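Local structure of adenylation domain (Streptomyces sp., 5N9X) at residues H306-Y311 against A320-L325; I337-P342 against G413-Y418; G362-A367 against D406-R411. The protein is an adenylation domain of the ANL superfamily of AMP-binding enzymes, with ATP and threonine bound in the model. One frame throughout, in Å; residues are numbered along the deposited sequence.

Overall arrangement
All three contacts belong to one mixed beta-sheet and border the bound ATP. Along the chain, contact 1 closes first, as a hairpin of strands 306-310 and 321-324. Contact 2 then pairs strand 336-340, the next neighbour of 321-324, with the distant strand 416-421, and contact 3 falls within the chain between its two segments, joining strand 362-367 to strand 400-410. Centres of contacts 1 and 2 lie about 9 Å apart, as do those of contacts 2 and 3, while contacts 1 and 3 are about 16 Å apart. Tyr311 and Tyr418 both reach Asp406, so the contacts meet at the nucleotide and together line the adenine and ribose part of its pocket.

Contact 1 of 3, residues H306-Y311 against A320-L325. With ATP (adenosine-5'-triphosphate), chain D.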
loop_
_atom_site.group_PDB
_atom_site.type_symbol
_atom_site.label_atom_id
_atom_site.label_comp_id
_atom_site.label_asym_id
_atom_site.label_seq_id
_atom_site.Cartn_x
_atom_site.Cartn_y
_atom_site.Cartn_z
ATOM N N HIS A 306 8.743 14.826 10.432
ATOM C CA HIS A 306 8.946 15.018 8.996
ATOM C C HIS A 306 7.749 14.453 8.221
ATOM O O HIS A 306 7.168 13.444 8.609
ATOM C CB HIS A 306 10.253 14.360 8.508
ATOM C CG HIS A 306 11.477 14.790 9.253
ATOM N ND1 HIS A 306 12.012 16.059 9.137
ATOM C CD2 HIS A 306 12.297 14.115 10.092
ATOM C CE1 HIS A 306 13.092 16.150 9.890
ATOM N NE2 HIS A 306 13.289 14.985 10.482
ATOM N N LEU A 307 7.358 15.126 7.146
ATOM C CA LEU A 307 6.387 14.537 6.244
ATOM C C LEU A 307 7.115 14.077 4.988
ATOM O O LEU A 307 7.844 14.853 4.367
ATOM C CB LEU A 307 5.250 15.511 5.924
ATOM C CG LEU A 307 4.217 15.770 7.037
ATOM C CD1 LEU A 307 4.291 14.785 8.199
ATOM C CD2 LEU A 307 4.350 17.144 7.578
ATOM N N ILE A 308 6.947 12.794 4.671
ATOM C CA ILE A 308 7.598 12.148 3.545
ATOM C C ILE A 308 6.567 11.506 2.621
ATOM O O ILE A 308 5.790 10.625 3.022
ATOM C CB ILE A 308 8.611 11.063 4.003
ATOM C CG1 ILE A 308 9.911 11.713 4.481
ATOM C CG2 ILE A 308 8.936 10.103 2.866
ATOM C CD1 ILE A 308 9.879 12.168 5.873
ATOM N N ASN A 309 6.551 11.966 1.378
ATOM C CA ASN A 309 5.678 11.363 0.405
ATOM C C ASN A 309 6.493 10.288 -0.258
ATOM O O ASN A 309 7.638 10.525 -0.596
ATOM C CB ASN A 309 5.142 12.373 -0.621
ATOM C CG ASN A 309 4.181 11.722 -1.587
ATOM O OD1 ASN A 309 3.718 10.612 -1.329
ATOM N ND2 ASN A 309 3.869 12.396 -2.692
ATOM N N MET A 310 5.941 9.092 -0.390
ATOM C CA MET A 310 6.656 8.037 -1.117
ATOM C C MET A 310 5.795 7.475 -2.238
ATOM O O MET A 310 4.719 6.940 -1.977
ATOM C CB MET A 310 7.110 6.908 -0.177
ATOM C CG MET A 310 8.112 7.352 0.878
ATOM S SD MET A 310 8.844 6.051 1.917
ATOM C CE MET A 310 10.297 5.617 0.923
ATOM N N TYR A 311 6.257 7.630 -3.475
ATOM C CA TYR A 311 5.600 6.955 -4.592
ATOM C C TYR A 311 6.037 5.516 -4.524
ATOM O O TYR A 311 7.219 5.234 -4.238
ATOM C CB TYR A 311 5.956 7.575 -5.957
ATOM C CG TYR A 311 5.569 6.707 -7.151
ATOM C CD1 TYR A 311 4.304 6.798 -7.710
ATOM C CD2 TYR A 311 6.469 5.821 -7.728
ATOM C CE1 TYR A 311 3.945 6.021 -8.788
ATOM C CE2 TYR A 311 6.119 5.042 -8.803
ATOM C CZ TYR A 311 4.857 5.142 -9.326
ATOM O OH TYR A 311 4.506 4.366 -10.389
ATOM N N ALA A 320 9.145 3.404 -4.096
ATOM C CA ALA A 320 10.076 3.592 -5.199
ATOM C C ALA A 320 10.726 4.983 -5.187
ATOM O O ALA A 320 11.702 5.226 -5.925
ATOM C CB ALA A 320 9.370 3.364 -6.515
ATOM N N THR A 321 10.174 5.906 -4.399
ATOM C CA THR A 321 10.735 7.260 -4.293
ATOM C C THR A 321 10.647 7.788 -2.869
ATOM O O THR A 321 10.053 7.152 -2.000
ATOM C CB THR A 321 10.035 8.288 -5.233
ATOM O OG1 THR A 321 8.780 8.691 -4.682
ATOM C CG2 THR A 321 9.814 7.721 -6.621
ATOM N N PHE A 322 11.220 8.974 -2.663
ATOM C CA PHE A 322 11.296 9.643 -1.366
ATOM C C PHE A 322 11.308 11.150 -1.597
ATOM O O PHE A 322 12.080 11.684 -2.410
ATOM C CB PHE A 322 12.553 9.191 -0.596
ATOM C CG PHE A 322 12.774 9.881 0.750
ATOM C CD1 PHE A 322 13.265 11.194 0.826
ATOM C CD2 PHE A 322 12.568 9.175 1.942
ATOM C CE1 PHE A 322 13.499 11.817 2.078
ATOM C CE2 PHE A 322 12.809 9.772 3.192
ATOM C CZ PHE A 322 13.276 11.105 3.263
ATOM N N HIS A 323 10.452 11.843 -0.871
ATOM C CA HIS A 323 10.474 13.282 -0.898
ATOM C C HIS A 323 10.025 13.825 0.441
ATOM O O HIS A 323 8.866 13.635 0.838
ATOM C CB HIS A 323 9.582 13.840 -2.001
ATOM C CG HIS A 323 9.536 15.333 -2.019
ATOM N ND1 HIS A 323 10.627 16.110 -2.359
ATOM C CD2 HIS A 323 8.540 16.197 -1.714
ATOM C CE1 HIS A 323 10.289 17.385 -2.291
ATOM N NE2 HIS A 323 9.033 17.465 -1.895
ATOM N N ARG A 324 10.940 14.514 1.127
ATOM C CA ARG A 324 10.582 15.221 2.341
ATOM C C ARG A 324 9.825 16.522 1.991
ATOM O O ARG A 324 10.314 17.362 1.221
ATOM C CB ARG A 324 11.826 15.512 3.191
ATOM C CG ARG A 324 11.510 16.391 4.381
ATOM C CD ARG A 324 12.599 16.468 5.434
ATOM N NE ARG A 324 12.868 17.874 5.726
ATOM C CZ ARG A 324 12.180 18.599 6.602
ATOM N NH1 ARG A 324 11.169 18.057 7.267
ATOM N NH2 ARG A 324 12.480 19.873 6.795
ATOM N N LEU A 325 8.631 16.679 2.555
ATOM C CA LEU A 325 7.844 17.869 2.298
ATOM C C LEU A 325 8.487 19.157 2.875
ATOM O O LEU A 325 9.056 19.154 3.971
ATOM C CB LEU A 325 6.430 17.672 2.843
ATOM C CG LEU A 325 5.513 16.963 1.842
ATOM C CD1 LEU A 325 5.809 15.469 1.799
ATOM C CD2 LEU A 325 4.058 17.191 2.191
HETATM P PG ATP D . -2.138 -2.524 -9.704
HETATM O O1G ATP D . -1.694 -1.621 -10.849
HETATM O O2G ATP D . -3.127 -3.577 -10.100
HETATM O O3G ATP D . -1.004 -3.153 -8.915
HETATM P PB ATP D . -2.484 -0.513 -7.607
HETATM O O1B ATP D . -2.026 0.636 -8.510
HETATM O O2B ATP D . -3.370 -0.238 -6.435
HETATM O O3B ATP D . -3.054 -1.604 -8.677
HETATM P PA ATP D . -0.359 -0.928 -5.873
HETATM O O1A ATP D . 1.044 -1.397 -6.177
HETATM O O2A ATP D . -0.954 -1.266 -4.510
HETATM O O3A ATP D . -1.299 -1.440 -7.056
HETATM O "O5'" ATP D . -0.573 0.669 -6.149
HETATM C "C5'" ATP D . 0.407 1.545 -6.706
HETATM C "C4'" ATP D . -0.275 2.686 -7.465
HETATM O "O4'" ATP D . -0.658 3.734 -6.588
HETATM C "C3'" ATP D . 0.560 3.302 -8.574
HETATM O "O3'" ATP D . 0.029 2.822 -9.804
HETATM C "C2'" ATP D . 0.354 4.791 -8.467
HETATM O "O2'" ATP D . -0.560 5.190 -9.486
HETATM C "C1'" ATP D . -0.311 5.017 -7.126
HETATM N N9 ATP D . 0.602 5.707 -6.163
HETATM C C8 ATP D . 1.327 5.098 -5.199
HETATM N N7 ATP D . 2.059 5.972 -4.470
HETATM C C5 ATP D . 1.796 7.195 -4.963
HETATM C C6 ATP D . 2.242 8.569 -4.637
HETATM N N6 ATP D . 3.117 8.779 -3.635
HETATM N N1 ATP D . 1.753 9.584 -5.377
HETATM C C2 ATP D . 0.903 9.342 -6.395
HETATM N N3 ATP D . 0.433 8.126 -6.752
HETATM C C4 ATP D . 0.841 7.020 -6.083
HETATM O O HOH W 1 8.696 17.498 6.092
#
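Tyr311 carries its CG anti to the backbone N (chi1 166°), which sets the ring beside the adenine, with CD1 3.7 Å from C5 of ATP. CD2, on the other side of the ring, rests against Ala320 CB and Thr321 CG2, and the hydroxyl is hydrogen-bonded to Asp406. Thr321 takes the crowded rotamer, OG1 between the backbone N and the carbonyl carbon (chi1 78°); there OG1 accepts the N-H of Tyr311, at 3.0 Å from Tyr311 N, and also bonds to Ile337 O. Two N-H groups grip Tyr311 O, those of Ala320 and Thr321. Farther along, Ile308 lays CG2 over one face of the Phe322 ring, a CH-pi contact of 4.2 Å from CG2 to the ring centroid, while its CG1 packs on CZ. Met310, bent at chi3 (90°), brings CE to the edge of the same ring. On the opposite face of the sheet Asn309, CG anti to its N, offers OD1 to ATP N6 in a weak 3.0 Å bond. The same N6 makes a straighter bond of 2.9 Å to Met310 O, so two protein oxygens hold the amino group. This is an antiparallel beta hairpin whose loop end lines the adenine pocket of an ANL-type nucleotide site.

Contact 2 of 3, residues I337-P342 against G413-Y418. With ATP (adenosine-5'-triphosphate), chain D.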
loop_
_atom_site.group_PDB
_atom_site.type_symbol
_atom_site.label_atom_id
_atom_site.label_comp_id
_atom_site.label_asym_id
_atom_site.label_seq_id
_atom_site.Cartn_x
_atom_site.Cartn_y
_atom_site.Cartn_z
ATOM N N ILE A 337 6.996 13.751 -5.778
ATOM C CA ILE A 337 7.302 12.425 -5.262
ATOM C C ILE A 337 8.803 12.290 -5.094
ATOM O O ILE A 337 9.278 11.345 -4.482
ATOM C CB ILE A 337 6.753 11.281 -6.175
ATOM C CG1 ILE A 337 7.476 11.232 -7.524
ATOM C CG2 ILE A 337 5.265 11.429 -6.375
ATOM C CD1 ILE A 337 6.712 10.485 -8.592
ATOM N N GLY A 338 9.551 13.243 -5.640
ATOM C CA GLY A 338 10.987 13.325 -5.378
ATOM C C GLY A 338 11.882 12.487 -6.281
ATOM O O GLY A 338 11.695 12.485 -7.489
ATOM N N ARG A 339 12.859 11.791 -5.699
ATOM C CA ARG A 339 13.793 10.944 -6.459
ATOM C C ARG A 339 13.630 9.453 -6.194
ATOM O O ARG A 339 13.269 9.067 -5.100
ATOM C CB ARG A 339 15.240 11.332 -6.148
ATOM C CG ARG A 339 16.119 11.479 -7.383
ATOM C CD ARG A 339 17.331 12.348 -7.111
ATOM N NE ARG A 339 17.135 13.684 -7.662
ATOM C CZ ARG A 339 17.049 14.787 -6.921
ATOM N NH1 ARG A 339 17.156 14.707 -5.598
ATOM N NH2 ARG A 339 16.860 15.970 -7.497
ATOM N N PRO A 340 13.909 8.616 -7.196
ATOM C CA PRO A 340 13.947 7.166 -6.985
ATOM C C PRO A 340 14.834 6.761 -5.804
ATOM O O PRO A 340 15.852 7.407 -5.584
ATOM C CB PRO A 340 14.521 6.650 -8.305
ATOM C CG PRO A 340 13.974 7.620 -9.325
ATOM C CD PRO A 340 14.013 8.968 -8.628
ATOM N N LEU A 341 14.454 5.736 -5.046
ATOM C CA LEU A 341 15.356 5.199 -4.015
ATOM C C LEU A 341 16.687 4.772 -4.613
ATOM O O LEU A 341 16.735 4.348 -5.766
ATOM C CB LEU A 341 14.712 4.026 -3.269
ATOM C CG LEU A 341 13.370 4.411 -2.644
ATOM C CD1 LEU A 341 12.579 3.208 -2.100
ATOM C CD2 LEU A 341 13.603 5.466 -1.544
ATOM N N PRO A 342 17.778 4.925 -3.831
ATOM C CA PRO A 342 19.144 4.569 -4.243
ATOM C C PRO A 342 19.256 3.317 -5.115
ATOM O O PRO A 342 20.010 3.335 -6.088
ATOM C CB PRO A 342 19.864 4.378 -2.902
ATOM C CG PRO A 342 19.248 5.436 -2.049
ATOM C CD PRO A 342 17.793 5.621 -2.533
ATOM N N GLY A 413 15.863 20.690 -11.221
ATOM C CA GLY A 413 16.291 20.352 -9.883
ATOM C C GLY A 413 16.341 18.850 -9.722
ATOM O O GLY A 413 16.929 18.338 -8.764
ATOM N N GLY A 414 15.711 18.140 -10.653
ATOM C CA GLY A 414 15.806 16.693 -10.685
ATOM C C GLY A 414 14.721 15.913 -9.950
ATOM O O GLY A 414 14.751 14.673 -9.956
ATOM N N ASP A 415 13.773 16.614 -9.319
ATOM C CA ASP A 415 12.655 15.951 -8.625
ATOM C C ASP A 415 11.586 15.452 -9.572
ATOM O O ASP A 415 11.288 16.093 -10.579
ATOM C CB ASP A 415 11.984 16.879 -7.604
ATOM C CG ASP A 415 12.712 16.925 -6.299
ATOM O OD1 ASP A 415 13.375 15.928 -5.975
ATOM O OD2 ASP A 415 12.587 17.931 -5.573
ATOM N N LEU A 416 10.980 14.322 -9.233
ATOM C CA LEU A 416 9.825 13.878 -9.989
ATOM C C LEU A 416 8.548 14.503 -9.435
ATOM O O LEU A 416 8.378 14.641 -8.228
ATOM C CB LEU A 416 9.738 12.357 -9.988
ATOM C CG LEU A 416 10.973 11.710 -10.595
ATOM C CD1 LEU A 416 10.808 10.202 -10.716
ATOM C CD2 LEU A 416 11.227 12.325 -11.960
ATOM N N VAL A 417 7.681 14.924 -10.341
ATOM C CA VAL A 417 6.356 15.391 -9.997
ATOM C C VAL A 417 5.365 14.409 -10.615
ATOM O O VAL A 417 5.499 14.045 -11.782
ATOM C CB VAL A 417 6.095 16.823 -10.516
ATOM C CG1 VAL A 417 4.663 17.270 -10.185
ATOM C CG2 VAL A 417 7.109 17.788 -9.947
ATOM N N TYR A 418 4.387 13.965 -9.831
ATOM C CA TYR A 418 3.460 12.941 -10.285
ATOM C C TYR A 418 2.281 13.590 -11.001
ATOM O O TYR A 418 1.642 14.498 -10.458
ATOM C CB TYR A 418 2.975 12.078 -9.103
ATOM C CG TYR A 418 1.873 11.106 -9.477
ATOM C CD1 TYR A 418 2.177 9.851 -9.993
ATOM C CD2 TYR A 418 0.535 11.445 -9.323
ATOM C CE1 TYR A 418 1.186 8.963 -10.350
ATOM C CE2 TYR A 418 -0.459 10.573 -9.665
ATOM C CZ TYR A 418 -0.131 9.325 -10.189
ATOM O OH TYR A 418 -1.133 8.444 -10.533
HETATM P PG ATP D . -2.138 -2.524 -9.704
HETATM O O1G ATP D . -1.694 -1.621 -10.849
HETATM O O2G ATP D . -3.127 -3.577 -10.100
HETATM O O3G ATP D . -1.004 -3.153 -8.915
HETATM P PB ATP D . -2.484 -0.513 -7.607
HETATM O O1B ATP D . -2.026 0.636 -8.510
HETATM O O2B ATP D . -3.370 -0.238 -6.435
HETATM O O3B ATP D . -3.054 -1.604 -8.677
HETATM P PA ATP D . -0.359 -0.928 -5.873
HETATM O O1A ATP D . 1.044 -1.397 -6.177
HETATM O O2A ATP D . -0.954 -1.266 -4.510
HETATM O O3A ATP D . -1.299 -1.440 -7.056
HETATM O "O5'" ATP D . -0.573 0.669 -6.149
HETATM C "C5'" ATP D . 0.407 1.545 -6.706
HETATM C "C4'" ATP D . -0.275 2.686 -7.465
HETATM O "O4'" ATP D . -0.658 3.734 -6.588
HETATM C "C3'" ATP D . 0.560 3.302 -8.574
HETATM O "O3'" ATP D . 0.029 2.822 -9.804
HETATM C "C2'" ATP D . 0.354 4.791 -8.467
HETATM O "O2'" ATP D . -0.560 5.190 -9.486
HETATM C "C1'" ATP D . -0.311 5.017 -7.126
HETATM N N9 ATP D . 0.602 5.707 -6.163
HETATM C C8 ATP D . 1.327 5.098 -5.199
HETATM N N7 ATP D . 2.059 5.972 -4.470
HETATM C C5 ATP D . 1.796 7.195 -4.963
HETATM C C6 ATP D . 2.242 8.569 -4.637
HETATM N N6 ATP D . 3.117 8.779 -3.635
HETATM N N1 ATP D . 1.753 9.584 -5.377
HETATM C C2 ATP D . 0.903 9.342 -6.395
HETATM N N3 ATP D . 0.433 8.126 -6.752
HETATM C C4 ATP D . 0.841 7.020 -6.083
#
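Leu416 O is the acceptor at the tight end: Ile337 N lies 3.0 Å from it, above the carbonyl plane, and Gly338 N 3.2 Å from it, on a lone pair. Leu416 N returns a short bond, 2.6 Å, to Gly338 O; the phi of Gly338 is positive (86°), which suits glycine. Ile337 holds CG1 in the crowded position between backbone N and carbonyl carbon (chi1 68°), which presses it on Leu416 CB at 3.5 Å and sends CG2 to within 3.6 Å of Tyr418 CB. Pro340 CD touches Leu416 CD1, the side chains crossing at about a right angle. Tyr418, CG anti to its N, turns one face of its ring to the C2 edge of the adenine, C2 of ATP 3.5 Å above the ring plane and over its centre, the planes well inclined rather than stacked; its hydroxyl bonds to Asp406.

The other end is loose and solvent-facing. Exposed Arg339, bent at chi3 (-102°), brings the edge of its guanidinium up to the Gly413-Gly414 peptide, NH2 2.7 Å from Gly413 O but poorly angled for a hydrogen bond. Asp415 OD1 sits over one guanidinium face, 3.8 Å from Arg339 NH2: a long salt bridge, no N-H aimed at the oxygen. Ile337 and Gly338 facing Leu416 make a classic beta bulge, in an antiparallel strand pair leading to the adenine pocket.

Contact 3 of 3, residues G362-A367 against D406-R411; sequences GELWLA and DLVSRR. With ATP (adenosine-5'-triphosphate), chain D.
Backbone hydrogen bonds do most of the joining. Gly362 and Val408 form a reciprocal pair, Gly362 N to Val408 O at 2.9 Å and Val408 N to Gly362 O also at 2.9 Å. Two residues on, Leu364 N meets Asp406 O at 3.0 Å, nearly along the C=O axis. Between these bonds come CA-H...O contacts: Leu407 CA approaches Gly362 O to 3.2 Å, and Glu363 CA approaches Asp406 O to 3.3 Å.

The segments are antiparallel neighbours in the mixed sheet that borders the nucleotide in this ANL-type fold. Their axes cross at 96° and they share only these backbone bonds, but the pairing of the two strands continues upstream in 400-410, Leu364 bonding to Ser404 and Leu366 to Tyr402.

Apolar packing is light and lies on the buried face, where Leu364 CB touches Val408 CG2 at 4.0 Å; that methyl occupies the crowded position between Val408 N and its carbonyl carbon.

Among the polar side chains, Glu363 runs fully extended, and its OE1 takes a weak but straight bond (172°) from Trp365 NE1, within 362-367. Contacts with the ligand fall to Asp406, whose CG is anti to the carbonyl carbon (chi1 -81°). Its carboxylate straddles the ribose diol: OD1 accepts from O2' of ATP at 2.6 Å and OD2 from O3' at 3.0 Å. Tyr418 OH also bonds to OD1 and Tyr311 OH to OD2, which probably fixes the carboxylate's rotation.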
loop_
_atom_site.group_PDB
_atom_site.type_symbol
_atom_site.label_atom_id
_atom_site.label_comp_id
_atom_site.label_asym_id
_atom_site.label_seq_id
_atom_site.Cartn_x
_atom_site.Cartn_y
_atom_site.Cartn_z
ATOM N N GLY A 362 5.739 11.821 -18.971
ATOM C CA GLY A 362 5.899 10.562 -19.673
ATOM C C GLY A 362 5.678 9.412 -18.716
ATOM O O GLY A 362 5.458 9.642 -17.527
ATOM N N GLU A 363 5.733 8.182 -19.221
ATOM C CA GLU A 363 5.600 7.003 -18.368
ATOM C C GLU A 363 6.879 6.667 -17.581
ATOM O O GLU A 363 7.975 6.524 -18.158
ATOM C CB GLU A 363 5.176 5.775 -19.192
ATOM C CG GLU A 363 4.974 4.533 -18.311
ATOM C CD GLU A 363 4.506 3.292 -19.065
ATOM O OE1 GLU A 363 4.634 3.239 -20.310
ATOM O OE2 GLU A 363 4.010 2.357 -18.400
ATOM N N LEU A 364 6.736 6.507 -16.264
ATOM C CA LEU A 364 7.884 6.131 -15.451
ATOM C C LEU A 364 8.165 4.641 -15.572
ATOM O O LEU A 364 7.251 3.818 -15.449
ATOM C CB LEU A 364 7.677 6.515 -13.991
ATOM C CG LEU A 364 8.680 5.990 -12.969
ATOM C CD1 LEU A 364 9.915 6.864 -12.932
ATOM C CD2 LEU A 364 8.032 5.981 -11.614
ATOM N N TRP A 365 9.432 4.329 -15.858
ATOM C CA TRP A 365 9.968 2.971 -15.896
ATOM C C TRP A 365 10.974 2.846 -14.750
ATOM O O TRP A 365 11.651 3.832 -14.425
ATOM C CB TRP A 365 10.649 2.673 -17.243
ATOM C CG TRP A 365 9.698 2.497 -18.409
ATOM C CD1 TRP A 365 8.379 2.846 -18.451
ATOM C CD2 TRP A 365 10.005 1.938 -19.706
ATOM N NE1 TRP A 365 7.847 2.547 -19.684
ATOM C CE2 TRP A 365 8.819 1.989 -20.472
ATOM C CE3 TRP A 365 11.166 1.399 -20.290
ATOM C CZ2 TRP A 365 8.761 1.526 -21.799
ATOM C CZ3 TRP A 365 11.103 0.940 -21.605
ATOM C CH2 TRP A 365 9.908 1.010 -22.342
ATOM N N LEU A 366 11.061 1.661 -14.135
ATOM C CA LEU A 366 11.947 1.441 -12.980
ATOM C C LEU A 366 12.751 0.124 -13.065
ATOM O O LEU A 366 12.206 -0.947 -13.335
ATOM C CB LEU A 366 11.145 1.462 -11.664
ATOM C CG LEU A 366 10.345 2.703 -11.242
ATOM C CD1 LEU A 366 9.444 2.404 -10.045
ATOM C CD2 LEU A 366 11.273 3.885 -10.912
ATOM N N ALA A 367 14.054 0.222 -12.825
ATOM C CA ALA A 367 14.922 -0.948 -12.781
ATOM C C ALA A 367 15.690 -0.984 -11.469
ATOM O O ALA A 367 15.971 0.069 -10.884
ATOM C CB ALA A 367 15.878 -0.935 -13.936
ATOM N N ASP A 406 2.370 4.949 -14.879
ATOM C CA ASP A 406 2.155 6.233 -14.211
ATOM C C ASP A 406 2.846 7.344 -14.982
ATOM O O ASP A 406 3.965 7.162 -15.466
ATOM C CB ASP A 406 2.680 6.183 -12.772
ATOM C CG ASP A 406 1.714 5.522 -11.811
ATOM O OD1 ASP A 406 0.572 6.009 -11.690
ATOM O OD2 ASP A 406 2.091 4.508 -11.186
ATOM N N LEU A 407 2.185 8.489 -15.090
ATOM C CA LEU A 407 2.766 9.663 -15.749
ATOM C C LEU A 407 3.444 10.607 -14.751
ATOM O O LEU A 407 2.819 11.039 -13.775
ATOM C CB LEU A 407 1.680 10.426 -16.535
ATOM C CG LEU A 407 0.871 9.571 -17.518
ATOM C CD1 LEU A 407 -0.186 10.374 -18.239
ATOM C CD2 LEU A 407 1.797 8.903 -18.521
ATOM N N VAL A 408 4.716 10.913 -15.004
ATOM C CA VAL A 408 5.495 11.867 -14.212
ATOM C C VAL A 408 6.308 12.828 -15.100
ATOM O O VAL A 408 6.458 12.599 -16.310
ATOM C CB VAL A 408 6.486 11.152 -13.255
ATOM C CG1 VAL A 408 5.785 10.111 -12.423
ATOM C CG2 VAL A 408 7.616 10.513 -14.035
ATOM N N SER A 409 6.838 13.893 -14.487
ATOM C CA SER A 409 7.805 14.784 -15.147
ATOM C C SER A 409 9.019 15.014 -14.264
ATOM O O SER A 409 8.912 15.002 -13.038
ATOM C CB SER A 409 7.181 16.141 -15.506
ATOM O OG SER A 409 6.263 16.562 -14.521
ATOM N N ARG A 410 10.177 15.194 -14.885
ATOM C CA ARG A 410 11.352 15.641 -14.156
ATOM C C ARG A 410 11.377 17.170 -14.176
ATOM O O ARG A 410 11.575 17.763 -15.245
ATOM C CB ARG A 410 12.637 15.082 -14.767
ATOM C CG ARG A 410 13.883 15.693 -14.158
ATOM C CD ARG A 410 15.112 15.587 -15.050
ATOM N NE ARG A 410 16.045 16.664 -14.713
ATOM C CZ ARG A 410 17.332 16.502 -14.412
ATOM N NH1 ARG A 410 17.883 15.292 -14.417
ATOM N NH2 ARG A 410 18.074 17.561 -14.111
ATOM N N ARG A 411 11.148 17.793 -13.015
ATOM C CA ARG A 411 11.202 19.251 -12.857
ATOM C C ARG A 411 12.664 19.663 -12.763
ATOM O O ARG A 411 13.511 18.844 -12.397
ATOM C CB ARG A 411 10.432 19.725 -11.597
ATOM C CG ARG A 411 11.289 19.820 -10.295
ATOM C CD ARG A 411 10.472 19.949 -8.987
ATOM N NE ARG A 411 9.235 20.709 -9.166
ATOM C CZ ARG A 411 8.443 21.141 -8.183
ATOM N NH1 ARG A 411 8.757 20.912 -6.912
ATOM N NH2 ARG A 411 7.333 21.819 -8.483
HETATM P PG ATP D . -2.138 -2.524 -9.704
HETATM O O1G ATP D . -1.694 -1.621 -10.849
HETATM O O2G ATP D . -3.127 -3.577 -10.100
HETATM O O3G ATP D . -1.004 -3.153 -8.915
HETATM P PB ATP D . -2.484 -0.513 -7.607
HETATM O O1B ATP D . -2.026 0.636 -8.510
HETATM O O2B ATP D . -3.370 -0.238 -6.435
HETATM O O3B ATP D . -3.054 -1.604 -8.677
HETATM P PA ATP D . -0.359 -0.928 -5.873
HETATM O O1A ATP D . 1.044 -1.397 -6.177
HETATM O O2A ATP D . -0.954 -1.266 -4.510
HETATM O O3A ATP D . -1.299 -1.440 -7.056
HETATM O "O5'" ATP D . -0.573 0.669 -6.149
HETATM C "C5'" ATP D . 0.407 1.545 -6.706
HETATM C "C4'" ATP D . -0.275 2.686 -7.465
HETATM O "O4'" ATP D . -0.658 3.734 -6.588
HETATM C "C3'" ATP D . 0.560 3.302 -8.574
HETATM O "O3'" ATP D . 0.029 2.822 -9.804
HETATM C "C2'" ATP D . 0.354 4.791 -8.467
HETATM O "O2'" ATP D . -0.560 5.190 -9.486
HETATM C "C1'" ATP D . -0.311 5.017 -7.126
HETATM N N9 ATP D . 0.602 5.707 -6.163
HETATM C C8 ATP D . 1.327 5.098 -5.199
HETATM N N7 ATP D . 2.059 5.972 -4.470
HETATM C C5 ATP D . 1.796 7.195 -4.963
HETATM C C6 ATP D . 2.242 8.569 -4.637
HETATM N N6 ATP D . 3.117 8.779 -3.635
HETATM N N1 ATP D . 1.753 9.584 -5.377
HETATM C C2 ATP D . 0.903 9.342 -6.395
HETATM N N3 ATP D . 0.433 8.126 -6.752
HETATM C C4 ATP D . 0.841 7.020 -6.083
#